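Local coordinates for beta-lactamase-related domain-containing protein (Bacteroides dorei DSM 17855, PDB 5TGF) that is a putative serine beta-lactamase-family hydrolase of unproven substrate, whose fold also carries a calcium-binding site, at residues A[30-35]-A[40-45]; A[87-92]-A[131-136]; A[163-166]-A[172-175]; A[193-198]-A[307-312]; A[250-255]-A[321-326]. All coordinates share one frame; numbering follows the deposited sequence.

Contact 1: A[30-35]-A[40-45]; sequences AICVVK and LFEKAY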
# COMPACT_ATOMS: atom_id res chain seq x y z
N ALA A 30 -12.07 -0.51 13.24
CA ALA A 30 -13.17 -1.16 12.55
C ALA A 30 -12.62 -2.20 11.59
O ALA A 30 -11.54 -2.02 11.02
CB ALA A 30 -14.03 -0.16 11.79
N ILE A 31 -13.41 -3.24 11.36
CA ILE A 31 -13.04 -4.28 10.42
C ILE A 31 -14.21 -4.69 9.53
O ILE A 31 -15.39 -4.60 9.94
CB ILE A 31 -12.47 -5.48 11.17
CG1 ILE A 31 -11.86 -6.45 10.18
CG2 ILE A 31 -13.52 -6.14 12.03
CD1 ILE A 31 -10.82 -7.34 10.80
N CYS A 32 -13.87 -5.09 8.31
CA CYS A 32 -14.82 -5.74 7.38
C CYS A 32 -14.12 -6.90 6.67
O CYS A 32 -13.00 -6.72 6.18
CB CYS A 32 -15.36 -4.73 6.38
SG CYS A 32 -16.62 -5.40 5.24
N VAL A 33 -14.75 -8.08 6.68
CA VAL A 33 -14.24 -9.29 6.01
C VAL A 33 -15.30 -9.78 5.02
O VAL A 33 -16.47 -9.99 5.41
CB VAL A 33 -13.91 -10.43 7.01
CG1 VAL A 33 -13.42 -11.66 6.28
CG2 VAL A 33 -12.93 -9.95 8.08
N VAL A 34 -14.91 -9.95 3.77
CA VAL A 34 -15.81 -10.33 2.70
C VAL A 34 -15.30 -11.62 2.07
O VAL A 34 -14.10 -11.73 1.77
CB VAL A 34 -15.88 -9.24 1.62
CG1 VAL A 34 -16.88 -9.61 0.52
CG2 VAL A 34 -16.28 -7.91 2.25
N LYS A 35 -16.19 -12.60 1.93
CA LYS A 35 -15.81 -13.89 1.30
C LYS A 35 -16.76 -14.19 0.16
O LYS A 35 -17.98 -14.12 0.34
CB LYS A 35 -15.80 -15.05 2.29
CG LYS A 35 -15.52 -16.40 1.63
CD LYS A 35 -15.51 -17.51 2.66
CE LYS A 35 -14.77 -18.77 2.21
NZ LYS A 35 -15.43 -19.42 1.07
N LEU A 40 -18.91 -11.27 5.67
CA LEU A 40 -18.97 -12.28 6.75
C LEU A 40 -18.88 -11.69 8.14
O LEU A 40 -19.35 -12.29 9.10
CB LEU A 40 -17.85 -13.31 6.60
CG LEU A 40 -17.83 -14.18 5.35
CD1 LEU A 40 -16.94 -15.38 5.62
CD2 LEU A 40 -19.23 -14.63 4.92
N PHE A 41 -18.19 -10.58 8.29
CA PHE A 41 -17.95 -9.98 9.59
C PHE A 41 -17.63 -8.51 9.40
O PHE A 41 -16.79 -8.16 8.58
CB PHE A 41 -16.81 -10.70 10.31
CG PHE A 41 -16.60 -10.23 11.71
CD1 PHE A 41 -17.48 -10.61 12.73
CD2 PHE A 41 -15.54 -9.42 12.03
CE1 PHE A 41 -17.27 -10.16 14.03
CE2 PHE A 41 -15.33 -8.97 13.32
CZ PHE A 41 -16.18 -9.36 14.32
N GLU A 42 -18.33 -7.66 10.16
CA GLU A 42 -18.16 -6.21 10.07
C GLU A 42 -18.53 -5.63 11.42
O GLU A 42 -19.61 -5.89 11.93
CB GLU A 42 -19.06 -5.63 8.98
CG GLU A 42 -18.70 -4.22 8.53
CD GLU A 42 -19.49 -3.78 7.30
OE1 GLU A 42 -20.72 -4.00 7.25
OE2 GLU A 42 -18.87 -3.24 6.36
N LYS A 43 -17.60 -4.88 12.03
CA LYS A 43 -17.77 -4.44 13.40
C LYS A 43 -16.89 -3.24 13.66
O LYS A 43 -15.74 -3.17 13.17
CB LYS A 43 -17.38 -5.53 14.38
CG LYS A 43 -17.69 -5.18 15.83
CD LYS A 43 -17.54 -6.36 16.76
CE LYS A 43 -17.83 -5.93 18.19
NZ LYS A 43 -17.53 -7.03 19.16
N ALA A 44 -17.43 -2.28 14.41
CA ALA A 44 -16.65 -1.13 14.83
C ALA A 44 -16.43 -1.19 16.34
O ALA A 44 -17.24 -1.75 17.07
CB ALA A 44 -17.35 0.15 14.42
N TYR A 45 -15.29 -0.69 16.79
CA TYR A 45 -14.87 -0.75 18.20
C TYR A 45 -14.55 0.66 18.69
O TYR A 45 -14.15 1.54 17.93
CB TYR A 45 -13.61 -1.60 18.34
CG TYR A 45 -13.76 -3.05 17.94
CD1 TYR A 45 -13.78 -3.42 16.59
CD2 TYR A 45 -13.90 -4.06 18.89
CE1 TYR A 45 -13.91 -4.74 16.21
CE2 TYR A 45 -14.06 -5.39 18.50
CZ TYR A 45 -14.07 -5.73 17.16
OH TYR A 45 -14.21 -7.05 16.72
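The Phe41 ring is met obliquely by Ile31, whose CG2 lies 3.6 Å from CE2 of Phe41. The same CG2 also reaches the edge of the Tyr45 ring, near its plane, at 4.4 Å from CE1 of Tyr45. The OH of Tyr45 sits at the edge of the Phe41 ring, in plane, and is hydrogen-bonded to Asp14. The ring of Phe10 meets that of Phe41 nearly parallel. With CG anti to the backbone N (chi1 -174°), the Phe41 ring is brought beside Ile31, and the two side chains cross at about a right angle. Cys32 and Glu42 lie on the other face of the sheet, SG of Cys32 3.3 Å from OE2 of Glu42. Farther along, Leu40 CD1 rests on Lys35 CB at 3.5 Å. The backbones are joined by Ile31 N to Lys43 O (3.0 Å), the return bond from Lys43 N to Ile31 O, and Val33 N to Phe41 O (2.8 Å). Val33 O takes Leu40 N at 2.8 Å and, weakly, Phe41 N. Leu40 and Phe41 thus both face Val33. This is a classic beta bulge in an antiparallel hairpin, at the edge of the central sheet and packed against helix 11-22.

Contact 2: A[87-92]-A[131-136]; sequences LPQFRG and EILSLD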
# COMPACT_ATOMS: atom_id res chain seq x y z
N LEU A 87 10.61 12.94 -17.10
CA LEU A 87 11.09 14.07 -16.29
C LEU A 87 12.51 14.47 -16.75
O LEU A 87 13.51 14.00 -16.18
CB LEU A 87 11.12 13.74 -14.79
CG LEU A 87 9.86 13.08 -14.23
CD1 LEU A 87 10.00 12.81 -12.73
CD2 LEU A 87 8.68 14.00 -14.49
N PRO A 88 12.60 15.32 -17.78
CA PRO A 88 13.91 15.54 -18.40
C PRO A 88 14.94 16.22 -17.50
O PRO A 88 16.14 16.12 -17.78
CB PRO A 88 13.58 16.38 -19.65
CG PRO A 88 12.24 16.97 -19.40
CD PRO A 88 11.51 15.97 -18.53
N GLN A 89 14.53 16.83 -16.40
CA GLN A 89 15.49 17.33 -15.45
C GLN A 89 16.36 16.22 -14.84
O GLN A 89 17.39 16.53 -14.25
CB GLN A 89 14.82 18.21 -14.35
CG GLN A 89 14.07 17.46 -13.25
CD GLN A 89 13.51 18.36 -12.13
OE1 GLN A 89 12.49 18.03 -11.51
NE2 GLN A 89 14.19 19.48 -11.86
N PHE A 90 15.98 14.95 -15.00
CA PHE A 90 16.80 13.84 -14.50
C PHE A 90 17.90 13.37 -15.48
O PHE A 90 18.68 12.50 -15.11
CB PHE A 90 15.91 12.63 -14.13
CG PHE A 90 15.26 12.74 -12.78
CD1 PHE A 90 14.22 13.62 -12.57
CD2 PHE A 90 15.68 11.94 -11.73
CE1 PHE A 90 13.63 13.74 -11.32
CE2 PHE A 90 15.09 12.04 -10.48
CZ PHE A 90 14.07 12.94 -10.27
N ARG A 91 17.94 13.89 -16.71
CA ARG A 91 18.99 13.50 -17.66
C ARG A 91 20.33 14.01 -17.14
O ARG A 91 20.41 15.11 -16.61
CB ARG A 91 18.75 14.09 -19.05
CG ARG A 91 17.67 13.42 -19.88
CD ARG A 91 18.14 12.08 -20.48
NE ARG A 91 17.15 11.51 -21.40
CZ ARG A 91 17.20 10.28 -21.91
NH1 ARG A 91 18.19 9.44 -21.57
NH2 ARG A 91 16.24 9.88 -22.74
N GLY A 92 21.37 13.19 -17.22
CA GLY A 92 22.66 13.54 -16.66
C GLY A 92 22.91 12.97 -15.28
O GLY A 92 24.03 13.03 -14.78
N GLU A 131 13.68 18.40 -4.88
CA GLU A 131 14.53 18.11 -3.72
C GLU A 131 15.12 16.70 -3.78
O GLU A 131 16.31 16.51 -3.48
CB GLU A 131 13.79 18.31 -2.42
CG GLU A 131 14.68 18.00 -1.22
CD GLU A 131 14.27 18.71 0.05
OE1 GLU A 131 13.14 19.26 0.09
OE2 GLU A 131 15.07 18.68 1.03
N ILE A 132 14.33 15.72 -4.22
CA ILE A 132 14.84 14.35 -4.30
C ILE A 132 15.97 14.24 -5.36
O ILE A 132 16.91 13.47 -5.19
CB ILE A 132 13.70 13.36 -4.58
CG1 ILE A 132 12.72 13.36 -3.41
CG2 ILE A 132 14.26 11.95 -4.88
CD1 ILE A 132 11.34 12.85 -3.81
N LEU A 133 15.88 15.05 -6.41
CA LEU A 133 16.86 15.02 -7.50
C LEU A 133 18.28 15.30 -6.99
O LEU A 133 19.22 14.73 -7.49
CB LEU A 133 16.48 16.01 -8.60
CG LEU A 133 17.49 16.24 -9.74
CD1 LEU A 133 17.79 14.95 -10.48
CD2 LEU A 133 16.98 17.29 -10.69
N SER A 134 18.41 16.12 -5.95
CA SER A 134 19.72 16.49 -5.38
C SER A 134 20.41 15.37 -4.59
O SER A 134 21.58 15.48 -4.31
CB SER A 134 19.57 17.74 -4.49
OG SER A 134 18.90 17.40 -3.27
N LEU A 135 19.70 14.30 -4.24
CA LEU A 135 20.21 13.29 -3.32
C LEU A 135 20.93 12.17 -4.06
O LEU A 135 20.43 11.62 -5.03
CB LEU A 135 19.07 12.68 -2.47
CG LEU A 135 18.27 13.65 -1.58
CD1 LEU A 135 17.07 12.93 -0.97
CD2 LEU A 135 19.15 14.30 -0.51
N ASP A 136 22.08 11.78 -3.53
CA ASP A 136 22.77 10.59 -3.98
C ASP A 136 21.91 9.34 -3.78
O ASP A 136 21.10 9.23 -2.82
CB ASP A 136 24.06 10.36 -3.17
CG ASP A 136 25.10 11.45 -3.37
OD1 ASP A 136 25.16 12.06 -4.47
OD2 ASP A 136 25.91 11.63 -2.43
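Leu133 meets Phe90 and Gln89 with its two methyl branches, one for each residue. The first interaction is CH-pi. CD1 of Leu133 stands over one face of the Phe90 ring, 3.9 Å from its centroid and 12° off the ring normal. It is thus almost above the ring centre, and the two side chains run antiparallel alongside each other. In Leu133, chi1 172° sends CG toward the 87-92 loop, and chi2 60° spreads the methyls, CD1 over Phe90 and CD2 onto Gln89.

The second interaction is packing of a methyl on an amide-bearing chain. CD2 of Leu133 lies 3.7 Å from NE2 of Gln89 and equally close to Gln89 O. CG and CD of Gln89 are only slightly farther off. The Gln89 chain is extended beyond CG.

The polar bonds nearby do not cross the contact. Phe90 N bonds to Leu87 O at 2.9 Å in the short 3-10 turn. Ser134 OG donates to Glu131 O at 2.7 Å, in the carbonyl plane, and Ser134 N shares that acceptor. Beyond the segments, Lys95 NZ bonds to the carbonyls of Leu133 and Leu135, and Lys95 also touches Phe90. Phe90 and Gln89 touch Val129 of helix 125-133 as well.

Val129 and Lys95 thus add to the attachment. Between the two segments themselves the contact is apolar, made by the two methyls of Leu133, and lacks the directionality of a hydrogen bond.

Contact 3: A[163-166]-A[172-175]; sequences MGKE and QELI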
# COMPACT_ATOMS: atom_id res chain seq x y z
N MSE A 163 -0.46 12.73 -17.57
CA MSE A 163 -1.85 13.18 -17.62
C MSE A 163 -2.04 14.67 -17.71
O MSE A 163 -3.17 15.14 -17.88
CB MSE A 163 -2.59 12.72 -16.36
CG MSE A 163 -2.64 11.21 -16.22
SE MSE A 163 -3.87 10.49 -17.57
CE MSE A 163 -5.58 11.13 -16.85
N GLY A 164 -1.00 15.45 -17.45
CA GLY A 164 -1.14 16.90 -17.31
C GLY A 164 -2.01 17.34 -16.14
O GLY A 164 -2.69 18.36 -16.22
N LYS A 165 -1.93 16.61 -15.02
CA LYS A 165 -2.85 16.83 -13.90
C LYS A 165 -2.17 16.34 -12.60
O LYS A 165 -1.44 15.36 -12.62
CB LYS A 165 -4.13 16.02 -14.14
CG LYS A 165 -5.34 16.51 -13.41
CD LYS A 165 -6.61 15.79 -13.91
CE LYS A 165 -7.75 16.03 -12.92
NZ LYS A 165 -9.07 15.45 -13.33
N GLU A 166 -2.44 17.00 -11.49
CA GLU A 166 -1.76 16.65 -10.24
C GLU A 166 -2.34 15.36 -9.63
O GLU A 166 -3.45 14.92 -9.97
CB GLU A 166 -1.82 17.82 -9.26
CG GLU A 166 -0.84 18.94 -9.60
CD GLU A 166 -0.51 19.81 -8.41
OE1 GLU A 166 -1.37 20.61 -8.02
OE2 GLU A 166 0.57 19.65 -7.80
N GLN A 172 -8.84 11.23 -7.36
CA GLN A 172 -10.28 11.43 -7.28
C GLN A 172 -10.92 11.08 -8.64
O GLN A 172 -11.93 10.42 -8.67
CB GLN A 172 -10.64 12.86 -6.88
CG GLN A 172 -10.10 13.30 -5.50
CD GLN A 172 -10.66 12.47 -4.34
OE1 GLN A 172 -11.76 11.92 -4.40
NE2 GLN A 172 -9.92 12.47 -3.23
N GLU A 173 -10.31 11.49 -9.73
CA GLU A 173 -10.90 11.27 -11.05
C GLU A 173 -10.91 9.77 -11.43
O GLU A 173 -11.95 9.24 -11.84
CB GLU A 173 -10.19 12.09 -12.11
CG GLU A 173 -10.70 11.82 -13.53
CD GLU A 173 -9.78 12.36 -14.62
OE1 GLU A 173 -8.84 13.14 -14.31
OE2 GLU A 173 -10.00 12.01 -15.80
N LEU A 174 -9.79 9.09 -11.22
CA LEU A 174 -9.55 7.76 -11.78
C LEU A 174 -9.89 6.58 -10.85
O LEU A 174 -10.12 5.47 -11.32
CB LEU A 174 -8.08 7.64 -12.19
CG LEU A 174 -7.60 8.59 -13.27
CD1 LEU A 174 -6.15 8.34 -13.59
CD2 LEU A 174 -8.44 8.45 -14.54
N ILE A 175 -9.87 6.81 -9.53
CA ILE A 175 -10.15 5.75 -8.59
C ILE A 175 -11.31 6.08 -7.64
O ILE A 175 -12.25 5.28 -7.51
CB ILE A 175 -8.88 5.37 -7.79
CG1 ILE A 175 -7.70 4.97 -8.72
CG2 ILE A 175 -9.18 4.30 -6.75
CD1 ILE A 175 -7.88 3.69 -9.51
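Lys165 and Glu173 meet through two stretched chains. Each has CG anti to the backbone N (chi1 -157° in Lys165, 176° in Glu173), and each runs extended beyond CG. The ends therefore meet although the CA atoms of Lys165 and Glu173 are 10.2 Å apart. Lys165 NZ donates to Glu173 OE1 at 2.5 Å in a salt bridge. That is unusually short, and the exact length is doubtful. The amine comes from above the carboxylate, 47° out of its plane. The two chains cross obliquely, and CE of Lys165 lies 3.4 Å from OE1 of Glu173. Glu173 is exposed, so solvent would probably weaken the attraction of the charges.

A second, apolar contact lies beside this pair. Residue 163 is a selenomethionine, and CE of Met163 comes to 4.3 Å from CD1 of the buried Leu174. Its chain bends at every torsion, unlike that of Lys165. Gly164, with positive phi, ends helix 150-163, and Glu166 is the N-cap of helix 167-179. The contact thus ties the turn between these two helices to the second of them. Leu170 on that helix also touches Met163 and Lys165. Helix 60-74 lies beside both apolar residues: Val71 touches Met163 and Leu174. Thr75, a calcium-binding residue, touches Met163 just after that helix.

Contact 4: A[193-198]-A[307-312]; sequences GGHAPM and IAHVQG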
# COMPACT_ATOMS: atom_id res chain seq x y z
N GLY A 193 3.59 13.27 11.85
CA GLY A 193 4.66 12.29 11.84
C GLY A 193 4.14 10.93 11.44
O GLY A 193 3.16 10.41 12.01
N GLY A 194 4.76 10.37 10.40
CA GLY A 194 4.38 9.07 9.91
C GLY A 194 3.19 9.02 8.95
O GLY A 194 2.76 7.92 8.55
N HIS A 195 2.72 10.19 8.53
CA HIS A 195 1.68 10.27 7.49
C HIS A 195 2.17 10.99 6.23
O HIS A 195 1.44 11.77 5.59
CB HIS A 195 0.41 10.92 8.02
CG HIS A 195 -0.01 10.45 9.38
ND1 HIS A 195 -0.41 11.32 10.38
CD2 HIS A 195 -0.07 9.22 9.92
CE1 HIS A 195 -0.68 10.64 11.47
NE2 HIS A 195 -0.49 9.36 11.22
N ALA A 196 3.39 10.66 5.85
CA ALA A 196 4.12 11.35 4.79
C ALA A 196 5.22 10.40 4.30
O ALA A 196 5.56 9.47 5.03
CB ALA A 196 4.75 12.63 5.33
N PRO A 197 5.72 10.58 3.06
CA PRO A 197 5.35 11.57 2.05
C PRO A 197 4.02 11.24 1.39
O PRO A 197 3.41 10.24 1.75
CB PRO A 197 6.49 11.51 1.02
CG PRO A 197 7.17 10.23 1.25
CD PRO A 197 6.79 9.67 2.59
N MSE A 198 3.57 12.07 0.47
CA MSE A 198 2.19 11.94 -0.10
C MSE A 198 1.81 10.52 -0.43
O MSE A 198 0.80 9.99 0.06
CB MSE A 198 2.06 12.87 -1.33
CG MSE A 198 0.60 12.96 -1.79
SE MSE A 198 0.44 13.93 -3.50
CE MSE A 198 0.94 15.70 -2.80
N ILE A 307 -9.00 -1.09 10.12
CA ILE A 307 -8.57 0.31 10.17
C ILE A 307 -8.53 0.79 11.63
O ILE A 307 -9.42 0.51 12.45
CB ILE A 307 -9.44 1.22 9.29
CG1 ILE A 307 -8.77 2.57 9.07
CG2 ILE A 307 -10.84 1.36 9.86
CD1 ILE A 307 -9.55 3.46 8.10
N ALA A 308 -7.43 1.46 11.97
CA ALA A 308 -7.14 1.93 13.28
C ALA A 308 -5.82 2.70 13.24
O ALA A 308 -5.10 2.64 12.23
CB ALA A 308 -7.04 0.77 14.26
N HIS A 309 -5.52 3.42 14.31
CA HIS A 309 -4.26 4.17 14.43
C HIS A 309 -3.74 4.00 15.86
O HIS A 309 -4.35 4.44 16.82
CB HIS A 309 -4.43 5.65 14.07
CG HIS A 309 -3.13 6.39 13.90
ND1 HIS A 309 -2.19 6.49 14.91
CD2 HIS A 309 -2.58 6.97 12.81
CE1 HIS A 309 -1.12 7.13 14.44
NE2 HIS A 309 -1.32 7.41 13.17
N VAL A 310 -2.61 3.34 15.99
CA VAL A 310 -2.00 3.04 17.31
C VAL A 310 -1.80 4.33 18.10
O VAL A 310 -1.57 5.43 17.53
CB VAL A 310 -0.67 2.23 17.13
CG1 VAL A 310 0.44 3.17 16.65
CG2 VAL A 310 -0.25 1.50 18.40
N GLN A 311 -1.96 4.22 19.41
CA GLN A 311 -1.52 5.30 20.30
C GLN A 311 -0.23 4.89 20.96
O GLN A 311 -0.07 3.74 21.37
CB GLN A 311 -2.57 5.76 21.32
CG GLN A 311 -3.27 4.75 22.20
CD GLN A 311 -4.70 5.20 22.65
OE1 GLN A 311 -5.08 6.39 22.54
NE2 GLN A 311 -5.50 4.23 23.15
N GLY A 312 0.72 5.81 20.96
CA GLY A 312 2.05 5.54 21.47
C GLY A 312 2.89 4.89 20.41
O GLY A 312 2.64 5.05 19.22
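NE2 of His195 and NE2 of His309 are joined by a hydrogen bond of 2.9 Å. It is nearly straight, at 165°, and either nitrogen could be the donor. The bond bridges two loops of the beta-lactamase-type fold. One precedes helix 198-201, and the other follows strand 302-307 of the central antiparallel sheet.

The side chains come from opposite directions. Each ring offers its edge to the other, with the partner nitrogen near its plane. The planes stand at 77°, and the centroids are 5.0 Å apart. The pair is thus rim to rim, with neither ring over the face of the other. His309 points into the contact with CG anti to its backbone N (chi1 -168°).

Each imidazole is also held at its second nitrogen. His195 ND1 is hydrogen-bonded to Asn190 OD1. His309 ND1 donates to Val310 O, the carbonyl of the next residue, at 2.9 Å, and that oxygen lies close to the plane of the His309 ring. Each imidazole is thus gripped at both nitrogens, and rotation of either ring would be resisted.

Aromatic neighbours lie beside both rings. Tyr55 meets the His195 ring with a small angle between planes, and Trp289 meets that of His309 nearly at right angles. Gly193 O lies over the centre of one face of the His195 ring, 3.8 Å above its plane.

Contact 5: A[250-255]-A[321-326]; sequences GEYVEK and SSFYGS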
# COMPACT_ATOMS: atom_id res chain seq x y z
N GLY A 250 15.21 -10.29 7.54
CA GLY A 250 14.39 -9.51 8.47
C GLY A 250 13.51 -8.41 7.86
O GLY A 250 13.09 -7.52 8.56
N GLU A 251 13.20 -8.48 6.56
CA GLU A 251 12.17 -7.57 6.03
C GLU A 251 10.79 -8.10 6.48
O GLU A 251 10.68 -9.21 7.02
CB GLU A 251 12.27 -7.47 4.51
CG GLU A 251 13.63 -7.02 3.99
CD GLU A 251 13.96 -5.55 4.24
OE1 GLU A 251 13.08 -4.74 4.61
OE2 GLU A 251 15.15 -5.20 4.12
N TYR A 252 9.77 -7.29 6.24
CA TYR A 252 8.44 -7.54 6.79
C TYR A 252 7.88 -8.93 6.54
O TYR A 252 7.35 -9.54 7.46
CB TYR A 252 7.46 -6.46 6.29
CG TYR A 252 6.02 -6.81 6.57
CD1 TYR A 252 5.40 -6.53 7.79
CD2 TYR A 252 5.29 -7.42 5.60
CE1 TYR A 252 4.07 -6.87 7.98
CE2 TYR A 252 3.97 -7.74 5.78
CZ TYR A 252 3.39 -7.51 6.98
OH TYR A 252 2.08 -7.98 7.11
N VAL A 253 7.99 -9.45 5.33
CA VAL A 253 7.38 -10.76 5.05
C VAL A 253 8.05 -11.90 5.89
O VAL A 253 7.34 -12.77 6.47
CB VAL A 253 7.36 -11.06 3.55
CG1 VAL A 253 7.11 -12.52 3.27
CG2 VAL A 253 6.35 -10.18 2.83
N GLU A 254 9.37 -11.86 5.99
CA GLU A 254 10.11 -12.87 6.78
C GLU A 254 9.85 -12.69 8.28
O GLU A 254 9.50 -13.64 8.96
CB GLU A 254 11.64 -12.82 6.51
CG GLU A 254 12.45 -13.77 7.44
CD GLU A 254 13.98 -13.50 7.43
OE1 GLU A 254 14.52 -13.22 6.34
OE2 GLU A 254 14.66 -13.51 8.51
N LYS A 255 9.86 -11.44 8.72
CA LYS A 255 9.73 -11.11 10.13
C LYS A 255 8.31 -11.28 10.65
O LYS A 255 8.11 -11.79 11.74
CB LYS A 255 10.20 -9.66 10.37
CG LYS A 255 10.24 -9.30 11.84
CD LYS A 255 11.12 -8.10 12.10
CE LYS A 255 10.81 -7.53 13.46
NZ LYS A 255 11.55 -6.27 13.69
N SER A 321 2.97 -5.37 18.22
CA SER A 321 3.41 -4.45 17.19
C SER A 321 2.27 -4.19 16.25
O SER A 321 1.73 -5.14 15.66
CB SER A 321 4.58 -5.00 16.37
OG SER A 321 4.92 -4.11 15.31
N SER A 322 1.94 -2.90 16.07
CA SER A 322 0.86 -2.52 15.18
C SER A 322 1.26 -2.70 13.70
O SER A 322 0.42 -2.51 12.81
CB SER A 322 0.42 -1.07 15.43
OG SER A 322 1.51 -0.17 15.35
N PHE A 323 2.53 -2.96 13.44
CA PHE A 323 3.00 -3.26 12.07
C PHE A 323 3.27 -4.76 11.86
O PHE A 323 2.56 -5.44 11.08
CB PHE A 323 4.25 -2.42 11.78
CG PHE A 323 4.78 -2.58 10.39
CD1 PHE A 323 4.00 -2.23 9.28
CD2 PHE A 323 6.10 -2.94 10.18
CE1 PHE A 323 4.50 -2.36 7.99
CE2 PHE A 323 6.63 -3.02 8.89
CZ PHE A 323 5.82 -2.72 7.79
N TYR A 324 4.23 -5.29 12.61
CA TYR A 324 4.62 -6.70 12.44
C TYR A 324 3.61 -7.72 12.93
O TYR A 324 3.66 -8.88 12.52
CB TYR A 324 5.98 -6.96 13.10
CG TYR A 324 7.10 -6.14 12.48
CD1 TYR A 324 7.58 -6.45 11.22
CD2 TYR A 324 7.66 -5.07 13.14
CE1 TYR A 324 8.59 -5.74 10.65
CE2 TYR A 324 8.69 -4.34 12.57
CZ TYR A 324 9.16 -4.72 11.32
OH TYR A 324 10.12 -3.99 10.72
N GLY A 325 2.68 -7.30 13.79
CA GLY A 325 1.65 -8.20 14.33
C GLY A 325 0.43 -8.35 13.44
O GLY A 325 -0.35 -9.28 13.60
N SER A 326 0.28 -7.44 12.47
CA SER A 326 -0.97 -7.35 11.71
C SER A 326 -1.43 -8.60 10.96
O SER A 326 -2.64 -8.89 10.94
CB SER A 326 -0.83 -6.20 10.72
OG SER A 326 -0.68 -5.00 11.45
O HOH W 1 11.10 -5.35 8.68
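Lys255 lies across one face of the Tyr324 ring. CE is almost over the centre, 3.8 Å from the centroid and 4° off the normal, a CH-pi contact. NZ makes a cation-pi contact at 4.0 Å from the same centroid. The extended lysine lays CG, CD, CE and NZ over the ring. On the opposite face of Tyr324, CD2 of Phe323 sits over the centre, so the ring is sandwiched.

Tyr252 adds a second aromatic contact. Its CD1 stands over one face of the Phe323 ring, 3.8 Å from CZ of Phe323 and offset toward the rim. The two planes meet obliquely at 41°. Phe323 O lies at the edge of the Tyr252 ring, in its plane, 3.7 Å from CE1 of Tyr252.

A type I beta turn, Phe323 to Ser326, presents the two rings of the loop. Ser321 OG leads into it, as an ST motif with Tyr324 N (3.0 Å) and an ST turn with Phe323 N (3.2 Å). Asn315 OD1 is hydrogen-bonded to the same hydroxyl.

A water in the plane of the Tyr324 ring links its OH (2.6 Å) to Gly250 O. A glycerol, probably from the crystallisation liquor, also bonds to Tyr324 OH. Tyr252 OH is held by Glu272, and Trp270 meets the Tyr252 ring.

Contacts 1 and 4 meet where strand 28-35 adjoins strand 302-307: Ala30 O is 2.8 Å from Ile307 N, a probable hydrogen bond. Contacts 4 and 5 also touch, with Val310 CB 3.7 Å from Ser322 OG, and their segments alternate along the chain. Contact 2 lies on the opposite side of the chain's centre from contact 1, their centres about 44 Å apart. Contact 3 is the one near the calcium site, which is empty in this model: the Met163 side chain is about 4 Å from that of Thr75. The Phe323 side chain in contact 5 lies near, without touching, Ser58, Lys61 and Tyr147, a possible SxxK-type active site.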